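Neuraminidase (Influenza A virus, PDB 4GDI) probably acts as a tetrameric neuraminidase-like glycoprotein of the viral surface, predicted to cleave terminal sialic acid, although its putative active site has diverged. Local coordinates at residues A[39-44]-A[55-60]; A[79-84]-A[94-99]. One frame throughout, in Å; residues are numbered along the deposited sequence.

Contact 1. Residues A[39-44]-A[55-60]; sequences ILSRRA and KFFIAY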
loop_
_atom_site.group_PDB
_atom_site.type_symbol
_atom_site.label_atom_id
_atom_site.label_comp_id
_atom_site.label_asym_id
_atom_site.label_seq_id
_atom_site.Cartn_x
_atom_site.Cartn_y
_atom_site.Cartn_z
ATOM N N ILE A 39 9.208 -5.740 -12.424
ATOM C CA ILE A 39 8.602 -6.747 -13.281
ATOM C C ILE A 39 8.636 -6.255 -14.724
ATOM O O ILE A 39 8.037 -5.232 -15.056
ATOM C CB ILE A 39 7.161 -7.033 -12.858
ATOM C CG1 ILE A 39 7.134 -7.425 -11.376
ATOM C CG2 ILE A 39 6.557 -8.117 -13.753
ATOM C CD1 ILE A 39 5.751 -7.719 -10.840
ATOM N N LEU A 40 9.349 -6.989 -15.570
ATOM C CA LEU A 40 9.497 -6.638 -16.975
ATOM C C LEU A 40 8.268 -7.055 -17.765
ATOM O O LEU A 40 7.789 -8.189 -17.639
ATOM C CB LEU A 40 10.736 -7.324 -17.551
ATOM C CG LEU A 40 12.041 -6.909 -16.854
ATOM C CD1 LEU A 40 13.201 -7.635 -17.470
ATOM C CD2 LEU A 40 12.233 -5.405 -16.945
ATOM N N SER A 41 7.787 -6.149 -18.607
ATOM C CA SER A 41 6.483 -6.328 -19.233
ATOM C C SER A 41 6.508 -6.343 -20.752
ATOM O O SER A 41 7.334 -5.698 -21.395
ATOM C CB SER A 41 5.536 -5.227 -18.753
ATOM O OG SER A 41 6.082 -3.936 -18.968
ATOM N N ARG A 42 5.564 -7.073 -21.321
ATOM C CA ARG A 42 5.344 -7.032 -22.746
ATOM C C ARG A 42 3.861 -7.162 -22.995
ATOM O O ARG A 42 3.118 -7.574 -22.111
ATOM C CB ARG A 42 6.133 -8.135 -23.465
ATOM C CG ARG A 42 5.830 -9.567 -23.041
ATOM C CD ARG A 42 6.755 -10.531 -23.805
ATOM N NE ARG A 42 6.708 -11.898 -23.293
ATOM C CZ ARG A 42 7.681 -12.794 -23.449
ATOM N NH1 ARG A 42 8.796 -12.478 -24.102
ATOM N NH2 ARG A 42 7.544 -14.012 -22.942
ATOM N N ARG A 43 3.443 -6.777 -24.199
ATOM C CA ARG A 43 2.062 -6.842 -24.623
ATOM C C ARG A 43 1.196 -6.019 -23.670
ATOM O O ARG A 43 0.052 -6.361 -23.386
ATOM C CB ARG A 43 1.601 -8.299 -24.747
ATOM C CG ARG A 43 2.512 -9.085 -25.702
ATOM C CD ARG A 43 1.868 -10.301 -26.350
ATOM N NE ARG A 43 1.991 -11.499 -25.523
ATOM C CZ ARG A 43 3.100 -12.228 -25.395
ATOM N NH1 ARG A 43 4.217 -11.885 -26.031
ATOM N NH2 ARG A 43 3.092 -13.306 -24.617
ATOM N N ALA A 44 1.751 -4.898 -23.229
ATOM C CA ALA A 44 1.072 -4.040 -22.276
ATOM C C ALA A 44 0.052 -3.134 -22.958
ATOM O O ALA A 44 0.128 -2.859 -24.163
ATOM C CB ALA A 44 2.071 -3.204 -21.477
ATOM N N LYS A 55 -2.052 -0.216 -16.015
ATOM C CA LYS A 55 -1.286 -0.916 -17.030
ATOM C C LYS A 55 -1.504 -2.412 -16.851
ATOM O O LYS A 55 -1.175 -2.975 -15.807
ATOM C CB LYS A 55 0.201 -0.579 -16.893
ATOM C CG LYS A 55 1.099 -1.362 -17.842
ATOM C CD LYS A 55 2.538 -0.857 -17.807
ATOM C CE LYS A 55 3.503 -1.965 -17.407
ATOM N NZ LYS A 55 4.822 -1.445 -16.954
ATOM N N PHE A 56 -2.076 -3.046 -17.870
ATOM C CA PHE A 56 -2.196 -4.491 -17.931
ATOM C C PHE A 56 -1.067 -5.003 -18.826
ATOM O O PHE A 56 -0.774 -4.398 -19.853
ATOM C CB PHE A 56 -3.548 -4.894 -18.523
ATOM C CG PHE A 56 -4.714 -4.613 -17.621
ATOM C CD1 PHE A 56 -5.233 -3.343 -17.529
ATOM C CD2 PHE A 56 -5.298 -5.627 -16.884
ATOM C CE1 PHE A 56 -6.297 -3.085 -16.709
ATOM C CE2 PHE A 56 -6.368 -5.368 -16.064
ATOM C CZ PHE A 56 -6.860 -4.107 -15.972
ATOM N N PHE A 57 -0.458 -6.122 -18.455
ATOM C CA PHE A 57 0.697 -6.620 -19.188
ATOM C C PHE A 57 1.037 -8.073 -18.881
ATOM O O PHE A 57 0.656 -8.607 -17.837
ATOM C CB PHE A 57 1.921 -5.747 -18.897
ATOM C CG PHE A 57 2.378 -5.785 -17.463
ATOM C CD1 PHE A 57 1.836 -4.930 -16.526
ATOM C CD2 PHE A 57 3.376 -6.659 -17.064
ATOM C CE1 PHE A 57 2.262 -4.964 -15.203
ATOM C CE2 PHE A 57 3.810 -6.692 -15.744
ATOM C CZ PHE A 57 3.254 -5.845 -14.817
ATOM N N ILE A 58 1.751 -8.714 -19.806
ATOM C CA ILE A 58 2.259 -10.051 -19.563
ATOM C C ILE A 58 3.662 -9.884 -18.988
ATOM O O ILE A 58 4.498 -9.187 -19.576
ATOM C CB ILE A 58 2.320 -10.892 -20.855
ATOM C CG1 ILE A 58 0.984 -10.851 -21.606
ATOM C CG2 ILE A 58 2.697 -12.330 -20.537
ATOM C CD1 ILE A 58 -0.208 -11.335 -20.786
ATOM N N ALA A 59 3.928 -10.506 -17.843
ATOM C CA ALA A 59 5.262 -10.436 -17.239
ATOM C C ALA A 59 6.173 -11.462 -17.893
ATOM O O ALA A 59 5.743 -12.579 -18.181
ATOM C CB ALA A 59 5.195 -10.698 -15.748
ATOM N N TYR A 60 7.427 -11.095 -18.128
ATOM C CA TYR A 60 8.378 -12.063 -18.655
ATOM C C TYR A 60 9.672 -12.135 -17.863
ATOM O O TYR A 60 10.525 -12.985 -18.144
ATOM C CB TYR A 60 8.683 -11.805 -20.125
ATOM C CG TYR A 60 9.505 -10.585 -20.399
ATOM C CD1 TYR A 60 10.898 -10.639 -20.368
ATOM C CD2 TYR A 60 8.899 -9.382 -20.720
ATOM C CE1 TYR A 60 11.659 -9.523 -20.634
ATOM C CE2 TYR A 60 9.654 -8.255 -20.987
ATOM C CZ TYR A 60 11.030 -8.330 -20.949
ATOM O OH TYR A 60 11.771 -7.200 -21.218
HETATM O O HOH W 1 9.962 -4.556 -21.096
HETATM O O HOH W 2 5.984 -14.172 -20.673
#
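Leu40 lies under the ring of Tyr60 where two antiparallel strands, 39-42 and 55-60, pair within one blade of the neuraminidase beta-propeller. The CH-pi geometry is clear: Leu40 CB sits 3.8 Å from the Tyr60 ring centroid, 22° off the ring normal, displaced toward the rim near CZ, while CD1 reaches the CE1 and OH side. Tyr60 CG stands between its backbone N and carbonyl carbon (chi1 71°), and the ring beyond it lies over Leu40 CB. The carbonyl O of Ser41 meets the ring edge near CE2, in the ring plane, and a water donates to both Ser41 O and Tyr60 OH. Arg42 runs extended from CG to NE past the same tyrosine; Tyr60 CB is centred over one guanidinium face, 3.6 Å from Arg42 CZ, with guanidinium and ring planes 26° apart. The charged end is held by a salt bridge from Arg42 NH2 to Glu74.

On the other side of the sheet, Ile39 CG2 touches the Phe57 ring at its edge, 3.7 Å from CE2 and in plane, the two side chains crossing at about a right angle. The same methyl also meets Ala59 CB. Backbone bonds fix this register: Tyr60 N donates to Leu40 O, and Arg42 and Ile58 exchange a reciprocal pair. Beyond the corner at Arg43, Ala44 CB packs on Phe57 CB and Ala44 CA makes a CA-H...O contact with Phe56 O at 3.1 Å.

Contact 2. Residues A[79-84]-A[94-99]; sequences LYKTPI and EMILPG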
loop_
_atom_site.group_PDB
_atom_site.type_symbol
_atom_site.label_atom_id
_atom_site.label_comp_id
_atom_site.label_asym_id
_atom_site.label_seq_id
_atom_site.Cartn_x
_atom_site.Cartn_y
_atom_site.Cartn_z
ATOM N N LEU A 79 -0.700 -12.608 -16.765
ATOM C CA LEU A 79 -1.161 -11.239 -16.864
ATOM C C LEU A 79 -1.140 -10.560 -15.487
ATOM O O LEU A 79 -1.626 -11.125 -14.500
ATOM C CB LEU A 79 -2.601 -11.258 -17.391
ATOM C CG LEU A 79 -3.353 -9.936 -17.374
ATOM C CD1 LEU A 79 -2.792 -8.980 -18.441
ATOM C CD2 LEU A 79 -4.849 -10.203 -17.572
ATOM N N TYR A 80 -0.618 -9.338 -15.447
ATOM C CA TYR A 80 -0.527 -8.530 -14.234
ATOM C C TYR A 80 -1.155 -7.180 -14.514
ATOM O O TYR A 80 -1.330 -6.800 -15.670
ATOM C CB TYR A 80 0.940 -8.249 -13.846
ATOM C CG TYR A 80 1.723 -9.405 -13.279
ATOM C CD1 TYR A 80 2.040 -10.508 -14.061
ATOM C CD2 TYR A 80 2.186 -9.374 -11.964
ATOM C CE1 TYR A 80 2.777 -11.563 -13.539
ATOM C CE2 TYR A 80 2.922 -10.422 -11.432
ATOM C CZ TYR A 80 3.209 -11.516 -12.222
ATOM O OH TYR A 80 3.951 -12.552 -11.701
ATOM N N LYS A 81 -1.468 -6.440 -13.457
ATOM C CA LYS A 81 -1.815 -5.043 -13.615
ATOM C C LYS A 81 -1.204 -4.193 -12.517
ATOM O O LYS A 81 -1.017 -4.633 -11.374
ATOM C CB LYS A 81 -3.325 -4.833 -13.686
ATOM C CG LYS A 81 -4.050 -4.844 -12.360
ATOM C CD LYS A 81 -5.430 -4.213 -12.523
ATOM C CE LYS A 81 -6.310 -4.425 -11.296
ATOM N NZ LYS A 81 -7.455 -3.458 -11.269
ATOM N N THR A 82 -0.886 -2.967 -12.902
ATOM C CA THR A 82 -0.221 -1.995 -12.045
ATOM C C THR A 82 -0.897 -0.635 -12.229
ATOM O O THR A 82 -1.203 -0.251 -13.360
ATOM C CB THR A 82 1.265 -1.845 -12.476
ATOM O OG1 THR A 82 1.921 -3.109 -12.350
ATOM C CG2 THR A 82 1.984 -0.820 -11.621
ATOM N N PRO A 83 -1.120 0.107 -11.132
ATOM C CA PRO A 83 -1.624 1.482 -11.280
ATOM C C PRO A 83 -0.704 2.310 -12.161
ATOM O O PRO A 83 0.515 2.239 -12.032
ATOM C CB PRO A 83 -1.630 2.023 -9.840
ATOM C CG PRO A 83 -1.709 0.821 -8.979
ATOM C CD PRO A 83 -0.966 -0.273 -9.717
ATOM N N ILE A 84 -1.286 3.092 -13.059
ATOM C CA ILE A 84 -0.494 3.766 -14.081
ATOM C C ILE A 84 0.646 4.630 -13.496
ATOM O O ILE A 84 1.762 4.667 -14.038
ATOM C CB ILE A 84 -1.404 4.605 -15.006
ATOM C CG1 ILE A 84 -0.640 5.021 -16.259
ATOM C CG2 ILE A 84 -1.983 5.799 -14.264
ATOM C CD1 ILE A 84 -0.226 3.844 -17.112
ATOM N N GLU A 94 -0.226 -6.557 -9.342
ATOM C CA GLU A 94 -1.059 -7.689 -8.963
ATOM C C GLU A 94 -1.069 -8.703 -10.097
ATOM O O GLU A 94 -1.295 -8.345 -11.247
ATOM C CB GLU A 94 -2.480 -7.201 -8.690
ATOM C CG GLU A 94 -3.522 -8.276 -8.590
ATOM C CD GLU A 94 -4.922 -7.717 -8.414
ATOM O OE1 GLU A 94 -5.074 -6.478 -8.457
ATOM O OE2 GLU A 94 -5.867 -8.519 -8.238
ATOM N N MET A 95 -0.827 -9.967 -9.779
ATOM C CA MET A 95 -0.989 -11.030 -10.765
ATOM C C MET A 95 -2.479 -11.363 -10.869
ATOM O O MET A 95 -3.127 -11.595 -9.859
ATOM C CB MET A 95 -0.188 -12.269 -10.372
ATOM C CG MET A 95 -0.316 -13.407 -11.378
ATOM S SD MET A 95 0.195 -15.003 -10.693
ATOM C CE MET A 95 1.968 -14.935 -10.855
ATOM N N ILE A 96 -3.019 -11.364 -12.086
ATOM C CA ILE A 96 -4.460 -11.547 -12.295
ATOM C C ILE A 96 -4.845 -12.962 -12.730
ATOM O O ILE A 96 -5.704 -13.586 -12.112
ATOM C CB ILE A 96 -5.004 -10.554 -13.340
ATOM C CG1 ILE A 96 -4.819 -9.109 -12.848
ATOM C CG2 ILE A 96 -6.488 -10.822 -13.602
ATOM C CD1 ILE A 96 -5.149 -8.073 -13.878
ATOM N N LEU A 97 -4.232 -13.440 -13.812
ATOM C CA LEU A 97 -4.503 -14.765 -14.380
ATOM C C LEU A 97 -3.287 -15.203 -15.191
ATOM O O LEU A 97 -2.498 -14.363 -15.617
ATOM C CB LEU A 97 -5.720 -14.724 -15.321
ATOM C CG LEU A 97 -7.144 -14.729 -14.750
ATOM C CD1 LEU A 97 -8.108 -14.446 -15.857
ATOM C CD2 LEU A 97 -7.507 -16.060 -14.084
ATOM N N PRO A 98 -3.137 -16.516 -15.424
ATOM C CA PRO A 98 -2.163 -16.963 -16.424
ATOM C C PRO A 98 -2.660 -16.592 -17.818
ATOM O O PRO A 98 -3.870 -16.642 -18.056
ATOM C CB PRO A 98 -2.149 -18.488 -16.261
ATOM C CG PRO A 98 -3.437 -18.817 -15.613
ATOM C CD PRO A 98 -3.824 -17.646 -14.770
ATOM N N GLY A 99 -1.757 -16.213 -18.711
ATOM C CA GLY A 99 -2.143 -15.849 -20.066
ATOM C C GLY A 99 -0.984 -15.416 -20.942
ATOM O O GLY A 99 -0.012 -14.838 -20.444
#
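Leu79 donates from N to Leu97 O and accepts at O from Ile96 N, both at 2.8 Å, so Ile96 and Leu97 together face one residue: a classic beta bulge in the antiparallel hairpin of strands 78-83 and 94-98. Beyond it the register resumes with a reciprocal backbone pair between Lys81 and Glu94. Tyr80 and Met95 form the non-hydrogen-bonded pair between these, and their side chains share one face of the sheet. Met95 CB lies over one face of the Tyr80 ring, 4.0 Å from the centroid and offset toward the CE2-CZ rim. The sulfur makes an oblique Met-aromatic contact, SD lying 5.5 Å from the centroid and 34° off the normal, and the bend at chi3 brings CE close to Tyr80 OH.

On the reverse face, Ile96 CD1 lies against Lys81 CB and CG, 3.7 Å from each, with the two side chains at about a right angle. Lys81 and Glu94 run side by side in the same direction, but Lys81 NZ and Glu94 OE1 remain 4.8 Å apart; the ammonium instead makes a cation-pi contact with Phe54. Strand 53-64 pairs along the far edge of 78-83, Leu79 and Leu97 pack on strand 111-117, and Tyr80 and Met95 meet Phe28 and His25 of a neighbouring subunit.

Contacts 1 and 2 lie in series along the chain and share one antiparallel sheet, their centres about 8 Å apart. Strand 53-64 lies between 39-42 and 78-83, joined to the latter by probable hydrogen bonds from Lys55 N to Thr82 O and from Tyr80 N to Phe57 O, each 2.8 Å. Side chains continue the join: Ala59 CB lies 3.4 Å from Tyr80 CE1. Contact 2 borders another subunit, whereas no other chain of the assembly touches contact 1. Contact 1 lies away from the annotated sites; in contact 2, the Leu97 side chain is about 11 Å from that of Asp135, a calcium-site residue with no ion bound in this chain.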